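Local coordinates for putative protein (Neisseria meningitidis, PDB 2O3G) that is of unknown function but, as a membrane protein of the UPF0053 family, may bind flavin adenine dinucleotide; this piece is its transporter-associated domain, at residues 72-77 with 85-90. Sequence-based numbering, arbitrary orientation.
Sequences RFEVVE and RVKITK
Strands 72-77 and 85-90 run antiparallel, at 148° between their directions, as the two arms of a beta hairpin at the centre of the four-stranded sheet of the transporter-associated domain. Their ladder illustrates how a classic beta bulge shifts register: Val76 and Glu77 both face Arg85, whose O takes a short, nearly straight bond from Val76 N (2.8 Å) and a weak one from Glu77 N. Arg85 N returns a bond along a lone pair of Glu77 O. Farther along, Glu74 with Lys87 and Arg72 with Thr89 form hydrogen-bonded pairs. Phe73, Val75, Val86 and Ile88 share the buried face, where helix 48-56 packs on Phe73 and Val86. The Phe73 ring, its CG anti to the carbonyl carbon (chi1 -72°), receives Val86 CG2 at its edge, 4.0 Å from CD1, while Ile88 lies side by side with Phe73, its CD1 against Phe73 CE1. On the other face the two arginines reach flanking strands: Arg72 NE forms a salt bridge with Asp67 and Arg85 NH2 a hydrogen bond with Thr20. Glu77 OE1 rests against Arg85 CG (3.5 Å), the charged atoms not in contact. Beside the bulge, the two methyls of Val76 part between neighbours, CG1 lying 3.8 Å from Lys87 CB and CG2 3.4 Å from Arg85 CB.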
loop_
_atom_site.group_PDB
_atom_site.type_symbol
_atom_site.label_atom_id
_atom_site.label_comp_id
_atom_site.label_asym_id
_atom_site.label_seq_id
_atom_site.Cartn_x
_atom_site.Cartn_y
_atom_site.Cartn_z
ATOM N N ARG A 72 4.061 7.310 0.890
ATOM C CA ARG A 72 3.875 6.621 2.185
ATOM C C ARG A 72 2.536 5.912 2.185
ATOM O O ARG A 72 1.539 6.403 1.632
ATOM C CB ARG A 72 3.833 7.646 3.259
ATOM C CG ARG A 72 3.665 7.091 4.593
ATOM C CD ARG A 72 4.217 8.066 5.581
ATOM N NE ARG A 72 5.611 7.771 5.794
ATOM C CZ ARG A 72 6.424 8.400 6.645
ATOM N NH1 ARG A 72 5.989 9.374 7.437
ATOM N NH2 ARG A 72 7.690 8.025 6.703
ATOM N N PHE A 73 2.502 4.726 2.758
ATOM C CA PHE A 73 1.279 3.932 2.705
ATOM C C PHE A 73 1.011 3.557 4.089
ATOM O O PHE A 73 1.892 3.017 4.742
ATOM C CB PHE A 73 1.538 2.722 1.890
ATOM C CG PHE A 73 1.658 3.028 0.433
ATOM C CD1 PHE A 73 0.572 2.981 -0.368
ATOM C CD2 PHE A 73 2.880 3.380 -0.117
ATOM C CE1 PHE A 73 0.711 3.230 -1.748
ATOM C CE2 PHE A 73 2.989 3.605 -1.470
ATOM C CZ PHE A 73 1.896 3.540 -2.281
ATOM N N GLU A 74 -0.156 3.922 4.596
ATOM C CA GLU A 74 -0.356 3.766 6.042
ATOM C C GLU A 74 -1.631 3.063 6.326
ATOM O O GLU A 74 -2.675 3.385 5.763
ATOM C CB GLU A 74 -0.395 5.116 6.724
ATOM C CG GLU A 74 -0.515 5.037 8.251
ATOM C CD GLU A 74 -0.674 6.408 8.916
ATOM O OE1 GLU A 74 -0.837 7.443 8.201
ATOM O OE2 GLU A 74 -0.623 6.459 10.162
ATOM N N VAL A 75 -1.561 2.085 7.187
ATOM C CA VAL A 75 -2.766 1.303 7.404
ATOM C C VAL A 75 -3.609 2.046 8.413
ATOM O O VAL A 75 -3.183 2.366 9.547
ATOM C CB VAL A 75 -2.438 -0.129 7.797
ATOM C CG1 VAL A 75 -1.083 -0.171 8.249
ATOM C CG2 VAL A 75 -3.358 -0.646 8.878
ATOM N N VAL A 76 -4.804 2.351 7.973
ATOM C CA VAL A 76 -5.633 3.149 8.827
ATOM C C VAL A 76 -6.743 2.332 9.468
ATOM O O VAL A 76 -7.008 2.473 10.683
ATOM C CB VAL A 76 -6.190 4.479 8.175
ATOM C CG1 VAL A 76 -5.059 5.411 7.937
ATOM C CG2 VAL A 76 -7.033 4.229 6.941
ATOM N N GLU A 77 -7.370 1.484 8.657
ATOM C CA GLU A 77 -8.270 0.478 9.161
ATOM C C GLU A 77 -7.827 -0.988 8.812
ATOM O O GLU A 77 -7.579 -1.340 7.652
ATOM C CB GLU A 77 -9.626 0.818 8.604
ATOM C CG GLU A 77 -10.776 0.328 9.355
ATOM C CD GLU A 77 -11.942 0.292 8.423
ATOM O OE1 GLU A 77 -11.935 1.119 7.469
ATOM O OE2 GLU A 77 -12.846 -0.565 8.608
ATOM N N ARG A 85 -8.128 -0.360 4.814
ATOM C CA ARG A 85 -7.919 1.012 4.245
ATOM C C ARG A 85 -6.521 1.482 4.446
ATOM O O ARG A 85 -5.963 1.403 5.591
ATOM C CB ARG A 85 -8.770 2.076 4.962
ATOM C CG ARG A 85 -10.150 2.078 4.575
ATOM C CD ARG A 85 -10.564 3.300 3.841
ATOM N NE ARG A 85 -11.422 2.761 2.798
ATOM C CZ ARG A 85 -11.683 3.349 1.643
ATOM N NH1 ARG A 85 -12.468 2.711 0.779
ATOM N NH2 ARG A 85 -11.185 4.554 1.359
ATOM N N VAL A 86 -5.974 2.027 3.363
ATOM C CA VAL A 86 -4.683 2.676 3.514
ATOM C C VAL A 86 -4.698 4.130 3.038
ATOM O O VAL A 86 -5.461 4.519 2.109
ATOM C CB VAL A 86 -3.492 1.765 3.029
ATOM C CG1 VAL A 86 -4.002 0.626 2.252
ATOM C CG2 VAL A 86 -2.481 2.535 2.220
ATOM N N LYS A 87 -3.939 4.945 3.754
ATOM C CA LYS A 87 -3.841 6.403 3.481
ATOM C C LYS A 87 -2.530 6.669 2.724
ATOM O O LYS A 87 -1.443 6.377 3.247
ATOM C CB LYS A 87 -3.815 7.210 4.813
ATOM C CG LYS A 87 -3.920 8.776 4.651
ATOM C CD LYS A 87 -3.563 9.659 5.882
ATOM C CE LYS A 87 -4.265 11.080 5.754
ATOM N NZ LYS A 87 -5.634 11.189 4.900
ATOM N N ILE A 88 -2.647 7.179 1.493
ATOM C CA ILE A 88 -1.482 7.543 0.716
ATOM C C ILE A 88 -1.123 9.026 0.949
ATOM O O ILE A 88 -1.965 9.967 0.610
ATOM C CB ILE A 88 -1.728 7.531 -0.765
ATOM C CG1 ILE A 88 -2.562 6.383 -1.337
ATOM C CG2 ILE A 88 -0.454 7.419 -1.354
ATOM C CD1 ILE A 88 -2.048 5.022 -1.156
ATOM N N THR A 89 0.082 9.264 1.493
ATOM C CA THR A 89 0.706 10.583 1.390
ATOM C C THR A 89 2.048 10.729 0.543
ATOM O O THR A 89 2.560 9.721 0.022
ATOM C CB THR A 89 0.803 11.256 2.741
ATOM O OG1 THR A 89 1.717 10.587 3.627
ATOM C CG2 THR A 89 -0.594 11.396 3.371
ATOM N N LYS A 90 2.600 11.971 0.394
ATOM C CA LYS A 90 3.867 12.243 -0.342
ATOM C C LYS A 90 5.166 12.301 0.523
ATOM O O LYS A 90 5.162 12.827 1.642
ATOM C CB LYS A 90 3.727 13.491 -1.154
ATOM C CG LYS A 90 3.526 13.243 -2.588
ATOM C CD LYS A 90 4.833 13.240 -3.115
ATOM C CE LYS A 90 4.992 12.553 -4.443
ATOM N NZ LYS A 90 6.495 12.300 -4.286
#